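Local coordinates for protein putative metal-dependent hydrolase (Parabacteroides distasonis ATCC 8503, PDB 3KL7) that binds two zinc ions in a metallo-beta-lactamase-type fold and is probably a metal-dependent hydrolase, its substrate not being established, at residues Met122-Val127 with Tyr148-Asp153; Pro128-Thr133 with Glu164-Met169; Pro134-Tyr139 with Val182-Thr187; Asp176-Pro181 with Arg198-Lys203; Met188-Ala193 with Gly216-Ala221. One frame throughout, in Å; residues are numbered along the deposited sequence. Where two conformers were deposited one is given.

Contact 1: residues Met122-Val127 with Tyr148-Asp153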
# COMPACT_ATOMS: atom_id res chain seq x y z
N MSE A 122 -1.81 -10.24 -11.81
CA MSE A 122 -2.08 -9.48 -10.59
C MSE A 122 -3.47 -8.89 -10.60
O MSE A 122 -3.73 -7.92 -11.33
CB MSE A 122 -1.07 -8.36 -10.41
CG MSE A 122 -1.29 -7.56 -9.13
SE MSE A 122 -0.10 -6.11 -8.92
CE MSE A 122 -0.87 -4.94 -10.22
N LYS A 123 -4.36 -9.47 -9.78
CA LYS A 123 -5.71 -8.95 -9.63
C LYS A 123 -5.65 -7.80 -8.69
O LYS A 123 -4.91 -7.84 -7.70
CB LYS A 123 -6.65 -10.04 -9.09
CG LYS A 123 -8.06 -9.55 -8.77
CD LYS A 123 -9.02 -10.70 -8.43
CE LYS A 123 -8.74 -11.25 -7.02
NZ LYS A 123 -9.80 -12.18 -6.56
N ILE A 124 -6.40 -6.74 -8.99
CA ILE A 124 -6.46 -5.56 -8.11
C ILE A 124 -7.88 -5.34 -7.64
O ILE A 124 -8.81 -5.38 -8.42
CB ILE A 124 -6.02 -4.25 -8.83
CG1 ILE A 124 -4.71 -4.43 -9.60
CG2 ILE A 124 -5.85 -3.14 -7.84
CD1 ILE A 124 -4.32 -3.19 -10.45
N GLU A 125 -8.03 -5.10 -6.34
CA GLU A 125 -9.29 -4.63 -5.81
C GLU A 125 -9.05 -3.32 -5.08
O GLU A 125 -8.13 -3.22 -4.30
CB GLU A 125 -9.90 -5.70 -4.86
CG GLU A 125 -10.03 -7.07 -5.52
CD GLU A 125 -10.28 -8.19 -4.53
OE1 GLU A 125 -11.45 -8.37 -4.11
OE2 GLU A 125 -9.29 -8.92 -4.20
N ALA A 126 -9.87 -2.32 -5.37
CA ALA A 126 -9.78 -1.05 -4.68
C ALA A 126 -10.77 -1.03 -3.51
O ALA A 126 -11.98 -1.32 -3.66
CB ALA A 126 -10.06 0.14 -5.66
N VAL A 127 -10.25 -0.68 -2.35
CA VAL A 127 -11.04 -0.67 -1.15
C VAL A 127 -10.93 0.73 -0.51
O VAL A 127 -10.06 1.51 -0.89
CB VAL A 127 -10.55 -1.78 -0.16
CG1 VAL A 127 -10.91 -3.19 -0.72
CG2 VAL A 127 -9.05 -1.65 0.10
N TYR A 148 -5.59 -0.83 -1.81
CA TYR A 148 -5.60 -1.89 -2.85
C TYR A 148 -5.31 -3.26 -2.26
O TYR A 148 -4.50 -3.39 -1.39
CB TYR A 148 -4.55 -1.61 -3.93
CG TYR A 148 -4.78 -0.34 -4.63
CD1 TYR A 148 -5.87 -0.17 -5.47
CD2 TYR A 148 -3.92 0.74 -4.44
CE1 TYR A 148 -6.10 1.02 -6.11
CE2 TYR A 148 -4.14 1.93 -5.07
CZ TYR A 148 -5.24 2.07 -5.91
OH TYR A 148 -5.47 3.28 -6.54
N ILE A 149 -6.01 -4.28 -2.77
CA ILE A 149 -5.66 -5.65 -2.49
C ILE A 149 -5.12 -6.20 -3.80
O ILE A 149 -5.81 -6.18 -4.83
CB ILE A 149 -6.89 -6.52 -2.05
CG1 ILE A 149 -7.67 -5.85 -0.93
CG2 ILE A 149 -6.45 -7.91 -1.61
CD1 ILE A 149 -8.95 -6.61 -0.56
N LEU A 150 -3.88 -6.68 -3.75
CA LEU A 150 -3.20 -7.21 -4.90
C LEU A 150 -3.06 -8.67 -4.72
O LEU A 150 -2.54 -9.12 -3.70
CB LEU A 150 -1.81 -6.58 -5.00
CG LEU A 150 -1.84 -5.07 -4.99
CD1 LEU A 150 -0.42 -4.51 -5.00
CD2 LEU A 150 -2.64 -4.58 -6.19
N THR A 151 -3.53 -9.43 -5.69
CA THR A 151 -3.49 -10.88 -5.59
C THR A 151 -2.53 -11.45 -6.65
O THR A 151 -2.70 -11.21 -7.82
CB THR A 151 -4.90 -11.50 -5.75
OG1 THR A 151 -5.81 -10.89 -4.79
CG2 THR A 151 -4.85 -13.03 -5.54
N PHE A 152 -1.51 -12.18 -6.18
CA PHE A 152 -0.57 -12.88 -7.05
C PHE A 152 -0.71 -14.39 -6.77
O PHE A 152 -0.34 -14.85 -5.71
CB PHE A 152 0.87 -12.47 -6.73
CG PHE A 152 1.09 -10.98 -6.64
CD1 PHE A 152 0.88 -10.30 -5.44
CD2 PHE A 152 1.54 -10.26 -7.74
CE1 PHE A 152 1.11 -8.92 -5.35
CE2 PHE A 152 1.75 -8.88 -7.66
CZ PHE A 152 1.55 -8.21 -6.47
N ASP A 153 -1.28 -15.14 -7.72
CA ASP A 153 -1.34 -16.60 -7.60
C ASP A 153 -1.79 -17.02 -6.17
O ASP A 153 -1.18 -17.86 -5.54
CB ASP A 153 0.06 -17.18 -7.93
CG ASP A 153 0.07 -18.70 -8.01
OD1 ASP A 153 -0.98 -19.31 -8.31
OD2 ASP A 153 1.16 -19.28 -7.79
O HOH W 1 -6.93 -8.60 -5.41
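The selenium of Met122 (a selenomethionine) lies obliquely beside the Phe152 ring, 4.4 Å from its centroid, a Met-aromatic contact between two side chains that run side by side. With CG anti to the backbone N (chi1 -178°) and a bend at chi3, the Met122 chain follows the ring and also brings SE to within 4.0 Å of Leu150 CD2. On the same face, Ile124 lies alongside both Leu150 and Tyr148, its CG2 touching Tyr148 CD1 and Leu150 CD2, while Ala126 CB approaches Tyr148 CE1. The other face carries Lys123, Glu125, Ile149 and Thr151. There the Lys123 chain runs beside Thr151, and the Glu125 side chain crosses that of Ile149 on a slant, OE2 4.0 Å from Ile149 CG2. A water sits between Glu125 OE2, Ile149 O and Thr151 OG1, and Arg156 forms a salt bridge with the same OE2. Beneath these side chains the backbones pair as antiparallel strands. Lys123 and Thr151 form one hydrogen-bonded pair and Glu125 and Ile149 the next, the latter closed by Ile149 N to Glu125 O at 2.8 Å. Strands 123-128 and 146-152 are neighbours in one of the two mixed sheets of this metallo-beta-lactamase fold. The Met122, Leu150, Phe152 and Tyr148 side chains face strands 39-44 and 68-71 of the other sheet, and strand 155-159 continues the sheet beyond 146-152.

Contact 2: residues Pro128-Thr133 with Glu164-Met169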
# COMPACT_ATOMS: atom_id res chain seq x y z
N PRO A 128 -11.83 1.05 0.43
CA PRO A 128 -11.80 2.38 1.00
C PRO A 128 -10.57 2.66 1.86
O PRO A 128 -9.96 1.74 2.41
CB PRO A 128 -13.09 2.43 1.86
CG PRO A 128 -13.91 1.29 1.40
CD PRO A 128 -12.95 0.26 0.93
N ALA A 129 -10.23 3.93 1.97
CA ALA A 129 -9.17 4.37 2.82
C ALA A 129 -9.49 5.85 3.19
O ALA A 129 -9.36 6.75 2.33
CB ALA A 129 -7.82 4.25 2.10
N TYR A 130 -9.92 6.08 4.46
CA TYR A 130 -10.36 7.43 4.92
C TYR A 130 -10.28 7.60 6.44
O TYR A 130 -10.13 6.62 7.20
CB TYR A 130 -11.79 7.72 4.47
CG TYR A 130 -12.81 6.74 5.01
CD1 TYR A 130 -13.03 5.52 4.38
CD2 TYR A 130 -13.56 7.03 6.16
CE1 TYR A 130 -13.96 4.61 4.87
CE2 TYR A 130 -14.48 6.14 6.66
CZ TYR A 130 -14.68 4.91 6.01
OH TYR A 130 -15.61 4.00 6.50
N ASN A 131 -10.38 8.85 6.88
CA ASN A 131 -10.28 9.19 8.30
C ASN A 131 -11.63 9.08 8.96
O ASN A 131 -12.65 9.41 8.38
CB ASN A 131 -9.74 10.62 8.46
CG ASN A 131 -8.24 10.71 8.17
OD1 ASN A 131 -7.82 11.08 7.05
ND2 ASN A 131 -7.42 10.38 9.18
N THR A 132 -11.63 8.60 10.19
CA THR A 132 -12.88 8.46 10.95
C THR A 132 -12.99 9.50 12.08
O THR A 132 -14.09 9.84 12.51
CB THR A 132 -12.99 7.07 11.52
OG1 THR A 132 -11.83 6.81 12.32
CG2 THR A 132 -13.05 6.04 10.38
N THR A 133 -11.85 10.03 12.54
CA THR A 133 -11.84 11.03 13.63
C THR A 133 -12.49 12.34 13.18
O THR A 133 -12.15 12.88 12.13
CB THR A 133 -10.38 11.33 14.10
OG1 THR A 133 -9.75 10.12 14.49
CG2 THR A 133 -10.38 12.28 15.27
N GLU A 164 -7.79 5.43 8.64
CA GLU A 164 -7.87 5.08 10.05
C GLU A 164 -8.49 3.68 10.16
O GLU A 164 -8.66 2.99 9.13
CB GLU A 164 -8.66 6.17 10.84
CG GLU A 164 -7.75 7.34 11.31
CD GLU A 164 -8.49 8.45 12.02
OE1 GLU A 164 -9.19 9.23 11.33
OE2 GLU A 164 -8.35 8.56 13.28
N ASP A 165 -8.81 3.25 11.37
CA ASP A 165 -9.36 1.90 11.58
C ASP A 165 -10.82 1.86 11.18
O ASP A 165 -11.71 1.75 12.02
CB ASP A 165 -9.18 1.45 13.04
CG ASP A 165 -9.75 2.47 14.04
OD1 ASP A 165 -9.56 3.69 13.83
OD2 ASP A 165 -10.37 2.04 15.04
N ILE A 166 -11.06 1.92 9.88
CA ILE A 166 -12.41 2.03 9.36
C ILE A 166 -13.15 0.69 9.45
O ILE A 166 -12.51 -0.37 9.45
CB ILE A 166 -12.41 2.54 7.90
CG1 ILE A 166 -11.59 1.59 6.97
CG2 ILE A 166 -11.85 3.93 7.86
CD1 ILE A 166 -11.77 1.90 5.50
N PRO A 167 -14.51 0.73 9.55
CA PRO A 167 -15.32 -0.49 9.74
C PRO A 167 -15.29 -1.45 8.56
O PRO A 167 -15.59 -2.64 8.72
CB PRO A 167 -16.75 0.06 9.96
CG PRO A 167 -16.77 1.37 9.34
CD PRO A 167 -15.36 1.94 9.48
N GLU A 168 -14.94 -0.95 7.38
CA GLU A 168 -14.85 -1.78 6.20
C GLU A 168 -13.67 -2.75 6.26
O GLU A 168 -13.58 -3.66 5.46
CB GLU A 168 -14.72 -0.92 4.93
CG GLU A 168 -16.02 -0.29 4.46
CD GLU A 168 -16.20 1.14 4.94
OE1 GLU A 168 -15.62 1.51 6.00
OE2 GLU A 168 -16.93 1.89 4.26
N MSE A 169 -12.77 -2.56 7.20
CA MSE A 169 -11.68 -3.49 7.33
C MSE A 169 -12.17 -4.87 7.78
O MSE A 169 -11.55 -5.87 7.49
CB MSE A 169 -10.59 -2.95 8.23
CG MSE A 169 -9.59 -2.11 7.47
SE MSE A 169 -8.45 -1.25 8.59
CE MSE A 169 -7.49 -0.12 7.33
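Glu164 is gripped by Asn131, Thr132 and Thr133 at one end of this contact between two loops. Its OE1 accepts from Asn131 ND2 (3.0 Å), Thr132 N (2.8 Å) and Thr133 N (3.0 Å, nearly straight at 177°), all reaching it from out of the carboxylate plane. Three N-H groups on one oxygen should favour the charged carboxylate. OE2 accepts from Gln192 and has the Thr133 hydroxyl against it, at a modelled distance too short to be taken literally. The Glu164 backbone N is bound to Tyr130 O. Asn131 OD1 turns to the zinc ligand His140, a second-shell link to the metal site.

At the other end, Tyr130 OH donates to the syn lone pair of Glu168 OE1, ring and carboxylate planes standing 82° apart; Arg142 pairs with the other oxygen of Glu168.

The apolar part centres on Ile166. A chi1 of 59° sets CG2 opposite the carbonyl carbon and over the middle of the Tyr130 ring, 3.6 Å from the centroid, a CH-pi contact; it also presses on Thr132 CG2. CD1 lies against Tyr130 CE1 and extends to Pro128 CB.

The loop after strand 123-128 is thus tied to the one between strands 155-159 and 177-181, with helix 190-200 packed against Asp165 and Met169.

Contact 3: residues Pro134-Tyr139 with Val182-Thr187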
# COMPACT_ATOMS: atom_id res chain seq x y z
N PRO A 134 -13.43 12.85 13.98
CA PRO A 134 -14.09 14.11 13.61
C PRO A 134 -13.07 15.18 13.24
O PRO A 134 -12.10 15.36 13.94
CB PRO A 134 -14.83 14.50 14.89
CG PRO A 134 -15.09 13.22 15.58
CD PRO A 134 -13.90 12.34 15.28
N GLY A 135 -13.30 15.86 12.12
CA GLY A 135 -12.39 16.93 11.68
C GLY A 135 -11.21 16.47 10.80
O GLY A 135 -10.55 17.30 10.14
N ARG A 136 -10.93 15.16 10.78
CA ARG A 136 -9.79 14.67 9.99
C ARG A 136 -10.16 14.21 8.57
O ARG A 136 -9.32 13.63 7.83
CB ARG A 136 -9.05 13.57 10.75
CG ARG A 136 -8.18 14.13 11.89
CD ARG A 136 -7.36 13.08 12.57
NE ARG A 136 -6.93 13.52 13.90
CZ ARG A 136 -6.22 12.77 14.76
NH1 ARG A 136 -5.84 11.53 14.43
NH2 ARG A 136 -5.89 13.27 15.95
N ASP A 137 -11.40 14.49 8.18
CA ASP A 137 -11.85 14.27 6.80
C ASP A 137 -11.23 15.32 5.88
O ASP A 137 -11.23 15.16 4.66
CB ASP A 137 -13.36 14.32 6.71
CG ASP A 137 -13.90 15.62 7.17
OD1 ASP A 137 -13.57 16.04 8.30
OD2 ASP A 137 -14.66 16.24 6.42
N LYS A 138 -10.72 16.40 6.46
CA LYS A 138 -9.93 17.35 5.70
C LYS A 138 -8.68 16.62 5.14
O LYS A 138 -8.21 16.94 4.05
CB LYS A 138 -9.54 18.57 6.58
CG LYS A 138 -8.45 18.28 7.65
CD LYS A 138 -8.30 19.47 8.68
CE LYS A 138 -7.01 19.30 9.54
NZ LYS A 138 -7.00 20.02 10.87
N TYR A 139 -8.17 15.65 5.87
CA TYR A 139 -7.02 14.88 5.38
C TYR A 139 -7.43 13.88 4.29
O TYR A 139 -7.02 14.03 3.14
CB TYR A 139 -6.30 14.18 6.52
CG TYR A 139 -5.66 15.14 7.51
CD1 TYR A 139 -4.93 16.25 7.06
CD2 TYR A 139 -5.75 14.92 8.89
CE1 TYR A 139 -4.34 17.13 7.96
CE2 TYR A 139 -5.17 15.80 9.80
CZ TYR A 139 -4.46 16.90 9.32
OH TYR A 139 -3.87 17.75 10.20
N VAL A 182 0.64 4.20 10.17
CA VAL A 182 0.67 4.46 11.59
C VAL A 182 1.44 5.76 11.90
O VAL A 182 2.54 5.73 12.50
CB VAL A 182 1.32 3.25 12.36
CG1 VAL A 182 1.06 3.35 13.84
CG2 VAL A 182 0.82 1.86 11.79
N ASN A 183 0.88 6.90 11.49
CA ASN A 183 1.42 8.19 11.89
C ASN A 183 0.31 9.16 12.27
O ASN A 183 -0.83 8.96 11.93
CB ASN A 183 2.37 8.78 10.82
CG ASN A 183 1.64 9.26 9.58
OD1 ASN A 183 0.58 8.75 9.23
ND2 ASN A 183 2.23 10.21 8.91
N GLN A 184 0.68 10.21 13.00
CA GLN A 184 -0.28 11.16 13.47
C GLN A 184 0.05 12.59 12.99
O GLN A 184 1.21 12.95 12.87
CB GLN A 184 -0.37 11.11 14.99
CG GLN A 184 -1.17 9.89 15.49
CD GLN A 184 -2.66 10.01 15.21
OE1 GLN A 184 -3.37 10.76 15.91
NE2 GLN A 184 -3.15 9.28 14.19
N PRO A 185 -1.00 13.41 12.71
CA PRO A 185 -2.42 13.08 12.88
C PRO A 185 -3.09 12.45 11.62
O PRO A 185 -4.30 12.24 11.60
CB PRO A 185 -3.04 14.42 13.17
CG PRO A 185 -2.18 15.41 12.37
CD PRO A 185 -0.81 14.80 12.24
N TYR A 186 -2.30 12.16 10.62
CA TYR A 186 -2.83 11.84 9.29
C TYR A 186 -3.49 10.45 9.19
O TYR A 186 -4.49 10.30 8.52
CB TYR A 186 -1.70 11.98 8.26
CG TYR A 186 -0.99 13.30 8.35
CD1 TYR A 186 -1.63 14.48 7.99
CD2 TYR A 186 0.31 13.38 8.83
CE1 TYR A 186 -0.98 15.71 8.10
CE2 TYR A 186 0.97 14.63 8.93
CZ TYR A 186 0.31 15.77 8.57
OH TYR A 186 0.94 16.98 8.66
N THR A 187 -2.91 9.45 9.85
CA THR A 187 -3.44 8.10 9.78
C THR A 187 -3.64 7.53 11.20
O THR A 187 -4.33 8.15 12.01
CB THR A 187 -2.59 7.19 8.85
OG1 THR A 187 -1.28 7.00 9.40
CG2 THR A 187 -2.47 7.82 7.47
O HOH W 2 -4.97 11.55 17.96
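This is a surface contact between two irregular loops near the dinuclear zinc site, one preceding the zinc ligand His140, the other running from strand 177-181 toward helix 190-200. Two aromatic rings form its apolar half: the edge of Tyr186 points into the face of Tyr139 in a T-shaped stack, centroids 4.9 Å apart and planes at 69°. Lys138 CG lies over the opposite face of Tyr139. Pro185, which follows a cis peptide bond, lays its CD over a face of the Tyr186 ring and brings CG to 3.6 Å from Tyr139 OH.

The polar half belongs to Arg136, whose extended chain crosses Pro185 at about a right angle. Pro185 CB sits over the centre of the guanidinium, while NH1 donates to Gln184 OE1 at 3.0 Å, the acceptor lying 25° out of the guanidinium plane. A water bridges Arg136 NH2 and Gln184 OE1. A bend at chi2 (-71°) turns the Gln184 amide back along its own chain, where NE2 makes a long bond (3.3 Å) to Asn183 O.

Around the contact, Tyr186 O accepts from Asn131 in the loop after strand 123-128, and Gln184 packs on Thr189, just ahead of helix 190-200.

Contact 4: residues Asp176-Pro181 with Arg198-Lys203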
# COMPACT_ATOMS: atom_id res chain seq x y z
N ASP A 176 -2.91 -12.25 3.23
CA ASP A 176 -1.63 -12.83 3.64
C ASP A 176 -0.69 -11.76 4.21
O ASP A 176 -0.04 -11.97 5.22
CB ASP A 176 -0.95 -13.53 2.45
CG ASP A 176 -1.70 -14.78 1.99
OD1 ASP A 176 -1.52 -15.85 2.63
OD2 ASP A 176 -2.45 -14.69 0.99
N ILE A 177 -0.63 -10.61 3.54
CA ILE A 177 0.31 -9.53 3.93
C ILE A 177 -0.41 -8.19 3.92
O ILE A 177 -1.11 -7.88 2.99
CB ILE A 177 1.51 -9.44 2.94
CG1 ILE A 177 2.30 -10.75 2.92
CG2 ILE A 177 2.44 -8.24 3.35
CD1 ILE A 177 3.06 -11.01 1.61
N ALA A 178 -0.23 -7.41 4.96
CA ALA A 178 -0.90 -6.13 5.04
C ALA A 178 0.04 -5.04 5.42
O ALA A 178 0.90 -5.22 6.26
CB ALA A 178 -2.10 -6.19 6.04
N PHE A 179 -0.14 -3.90 4.79
CA PHE A 179 0.54 -2.70 5.15
C PHE A 179 -0.48 -1.72 5.69
O PHE A 179 -1.39 -1.32 4.98
CB PHE A 179 1.26 -2.10 3.92
CG PHE A 179 2.37 -2.99 3.38
CD1 PHE A 179 2.07 -4.07 2.56
CD2 PHE A 179 3.68 -2.75 3.71
CE1 PHE A 179 3.07 -4.88 2.08
CE2 PHE A 179 4.68 -3.56 3.24
CZ PHE A 179 4.38 -4.63 2.43
N LEU A 180 -0.33 -1.36 6.96
CA LEU A 180 -1.19 -0.34 7.61
C LEU A 180 -0.37 0.89 7.99
O LEU A 180 0.78 0.76 8.47
CB LEU A 180 -1.84 -0.93 8.86
CG LEU A 180 -2.77 -2.09 8.59
CD1 LEU A 180 -3.34 -2.68 9.91
CD2 LEU A 180 -3.89 -1.65 7.62
N PRO A 181 -0.95 2.10 7.79
CA PRO A 181 -0.32 3.40 8.10
C PRO A 181 -0.47 3.82 9.54
O PRO A 181 -1.58 3.83 10.06
CB PRO A 181 -1.08 4.37 7.20
CG PRO A 181 -2.41 3.79 7.10
CD PRO A 181 -2.19 2.29 7.01
N ARG A 198 -6.66 -6.49 14.10
CA ARG A 198 -7.52 -7.53 14.69
C ARG A 198 -8.86 -7.67 13.95
O ARG A 198 -9.53 -8.70 14.04
CB ARG A 198 -7.74 -7.28 16.19
CG ARG A 198 -6.50 -7.57 17.05
CD ARG A 198 -6.80 -7.54 18.57
NE ARG A 198 -5.58 -7.65 19.36
CZ ARG A 198 -5.10 -8.79 19.86
NH1 ARG A 198 -5.76 -9.93 19.67
NH2 ARG A 198 -3.97 -8.78 20.55
N MSE A 199 -9.24 -6.65 13.20
CA MSE A 199 -10.49 -6.71 12.46
C MSE A 199 -10.45 -7.74 11.29
O MSE A 199 -11.48 -8.27 10.90
CB MSE A 199 -10.86 -5.33 11.93
CG MSE A 199 -11.52 -4.41 12.98
SE MSE A 199 -12.25 -2.83 12.12
CE MSE A 199 -10.65 -1.80 11.93
N PHE A 200 -9.26 -7.99 10.73
CA PHE A 200 -9.14 -8.92 9.59
C PHE A 200 -7.98 -9.95 9.67
O PHE A 200 -7.83 -10.78 8.77
CB PHE A 200 -9.11 -8.13 8.26
CG PHE A 200 -7.86 -7.31 8.03
CD1 PHE A 200 -7.66 -6.11 8.71
CD2 PHE A 200 -6.90 -7.72 7.12
CE1 PHE A 200 -6.52 -5.34 8.50
CE2 PHE A 200 -5.75 -6.95 6.89
CZ PHE A 200 -5.57 -5.75 7.58
N SER A 201 -7.19 -9.88 10.73
CA SER A 201 -6.16 -10.89 11.03
C SER A 201 -5.26 -11.25 9.88
O SER A 201 -5.26 -12.41 9.44
CB SER A 201 -6.82 -12.17 11.55
OG SER A 201 -7.35 -11.97 12.83
N PRO A 202 -4.49 -10.28 9.38
CA PRO A 202 -3.54 -10.65 8.37
C PRO A 202 -2.47 -11.56 8.96
O PRO A 202 -2.15 -11.45 10.16
CB PRO A 202 -2.95 -9.32 7.93
CG PRO A 202 -3.17 -8.41 9.08
CD PRO A 202 -4.44 -8.86 9.70
N LYS A 203 -1.93 -12.46 8.16
CA LYS A 203 -0.91 -13.33 8.62
C LYS A 203 0.36 -12.53 8.92
O LYS A 203 1.01 -12.76 9.92
CB LYS A 203 -0.67 -14.42 7.61
CG LYS A 203 -1.84 -15.41 7.49
CD LYS A 203 -1.78 -16.17 6.21
CE LYS A 203 -2.80 -17.29 6.17
NZ LYS A 203 -2.98 -17.78 4.76
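The Phe200 ring meets strand 177-181 with its edge: Ala178 CB lies near the ring plane, 3.8 Å from CZ, and Leu180 CD1 approaches the same rim more loosely, 4.4 Å from CE1. Over one ring face, offset toward its rim, sits Pro202 CD, from two residues further along the chain. The contact belongs to a beta-alpha-beta unit, strand 177-181, helix 190-200 and strand 204-208, and joins the first strand to the end of the helix and the short link that leads into the second strand. Chi1 of 69° places Phe200 CG between the backbone N and the carbonyl carbon, and from there the ring reaches in toward the strand. Ser201, with positive phi, takes the chain out of the helix, and Pro202 then turns back to the strand, its CB 3.8 Å from Ala178 CB. The single methyl of Ala178 therefore touches both the aromatic ring and the proline. On the far side of strand 177-181, Phe179 packs toward Ile32 and Phe34 of the other sheet and stacks on Tyr206, so the strand is sandwiched between helix and sheet. Asp176 and Lys203 mark the polar end of the contact. Their side chains run alongside each other, and Asp176 OD2 accepts from the backbone N of Arg156. The other carboxylate oxygen, OD1, is met from above the carboxylate plane by Lys203 NZ in a salt bridge of 3.2 Å.

Contact 5: residues Met188-Ala193 with Gly216-Ala221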
# COMPACT_ATOMS: atom_id res chain seq x y z
N MSE A 188 -3.04 6.38 11.51
CA MSE A 188 -3.39 5.65 12.74
C MSE A 188 -2.36 5.75 13.89
O MSE A 188 -1.12 5.85 13.67
CB MSE A 188 -3.62 4.15 12.41
CG MSE A 188 -4.98 3.88 11.77
SE MSE A 188 -5.39 2.01 11.46
CE MSE A 188 -4.35 1.82 9.85
N THR A 189 -2.88 5.72 15.13
CA THR A 189 -2.04 5.52 16.32
C THR A 189 -1.78 4.04 16.45
O THR A 189 -2.35 3.23 15.70
CB THR A 189 -2.74 5.98 17.60
OG1 THR A 189 -3.86 5.11 17.85
CG2 THR A 189 -3.21 7.46 17.50
N VAL A 190 -0.92 3.67 17.39
CA VAL A 190 -0.54 2.27 17.55
C VAL A 190 -1.76 1.44 17.94
O VAL A 190 -1.97 0.35 17.40
CB VAL A 190 0.59 2.11 18.58
CG1 VAL A 190 0.76 0.66 19.00
CG2 VAL A 190 1.92 2.69 18.01
N SER A 191 -2.57 1.97 18.84
CA SER A 191 -3.78 1.28 19.28
C SER A 191 -4.78 1.10 18.16
O SER A 191 -5.40 0.04 18.06
CB SER A 191 -4.42 1.98 20.45
OG SER A 191 -3.68 1.73 21.63
N GLN A 192 -4.93 2.12 17.32
CA GLN A 192 -5.84 2.05 16.17
C GLN A 192 -5.40 1.00 15.20
O GLN A 192 -6.21 0.23 14.72
CB GLN A 192 -5.90 3.37 15.45
CG GLN A 192 -6.94 4.29 15.94
CD GLN A 192 -6.89 5.60 15.19
OE1 GLN A 192 -5.82 6.05 14.83
NE2 GLN A 192 -8.04 6.21 14.95
N ALA A 193 -4.10 1.00 14.88
CA ALA A 193 -3.51 0.00 14.01
C ALA A 193 -3.74 -1.42 14.54
O ALA A 193 -4.08 -2.33 13.77
CB ALA A 193 -2.04 0.27 13.85
N GLY A 216 7.70 0.04 17.51
CA GLY A 216 7.92 -1.19 18.26
C GLY A 216 6.76 -1.57 19.17
O GLY A 216 6.53 -2.74 19.44
N GLU A 217 6.01 -0.57 19.63
CA GLU A 217 4.89 -0.81 20.53
C GLU A 217 3.75 -1.62 19.84
O GLU A 217 2.93 -2.25 20.51
CB GLU A 217 4.37 0.53 21.09
CG GLU A 217 3.10 0.46 22.01
CD GLU A 217 3.40 0.13 23.50
OE1 GLU A 217 4.62 0.05 23.89
OE2 GLU A 217 2.39 -0.04 24.27
N LEU A 218 3.71 -1.60 18.51
CA LEU A 218 2.71 -2.38 17.76
C LEU A 218 2.93 -3.90 17.95
O LEU A 218 1.98 -4.63 18.04
CB LEU A 218 2.73 -2.01 16.27
CG LEU A 218 1.57 -2.52 15.40
CD1 LEU A 218 0.20 -2.23 16.06
CD2 LEU A 218 1.63 -1.88 13.99
N LYS A 219 4.19 -4.34 18.04
CA LYS A 219 4.47 -5.77 18.33
C LYS A 219 3.92 -6.13 19.66
O LYS A 219 3.32 -7.17 19.81
CB LYS A 219 5.98 -6.08 18.30
CG LYS A 219 6.65 -5.78 17.01
CD LYS A 219 8.10 -6.23 16.99
CE LYS A 219 8.26 -7.60 16.37
NZ LYS A 219 9.64 -7.79 15.87
N ASP A 220 4.14 -5.27 20.65
CA ASP A 220 3.62 -5.50 22.00
C ASP A 220 2.11 -5.48 21.98
O ASP A 220 1.47 -6.37 22.52
CB ASP A 220 4.14 -4.43 22.99
CG ASP A 220 5.67 -4.49 23.22
OD1 ASP A 220 6.29 -5.54 22.90
OD2 ASP A 220 6.24 -3.48 23.72
N ALA A 221 1.55 -4.47 21.33
CA ALA A 221 0.10 -4.29 21.28
C ALA A 221 -0.61 -5.50 20.64
O ALA A 221 -1.74 -5.79 20.97
CB ALA A 221 -0.25 -3.01 20.54
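Val190, directly after the N-cap residue Thr189, sets its CG1 against helix 217-221, 3.7 Å from Leu218 N and 3.8 Å from Glu217 CG, with Ala221 CB one turn further on at 4.1 Å. A chi1 of 166° swings CG1 away from the backbone N and toward the opposing helix, and the Val190 and Glu217 side chains cross at about a right angle. Gln192 completes a capping box with Thr189: Gln192 N donates to Thr189 OG1, and Thr189 N donates to Gln192 OE1 at 3.0 Å. The helix capped in this way, 190-200, is the crossover of the beta-alpha-beta unit between strands 177-181 and 204-208, and the short helix 217-221 packs beside its N-terminal turn. Ala193 CB then touches Leu218 CD1 at 4.0 Å. That same Leu218 methyl lies 3.6 Å from Val190 O, while Leu218 also packs on Leu205 and Pro207 of strand 204-208.

Overall arrangement
The Asn131 side chain of contact 2 is about 7 Å from a zinc ion, against about 12 Å for the Tyr148 side chain of contact 1 and about 13 Å for that of Leu180 in contact 4; in contact 3, the Thr187 side chain comes about 4 Å from that of the zinc ligand Asp162. Contacts 2 and 3, centres about 10 Å apart, touch through Asn131. Contact 1 continues directly into contact 2 along the chain, and shares a sheet with contact 4, nearest atoms about 7 Å apart. Contacts 4 and 5, with centres about 12 Å apart, use opposite ends of helix 190-200 and are joined by a probable hydrogen bond, Pro181 O to Met188 N at 3.3 Å.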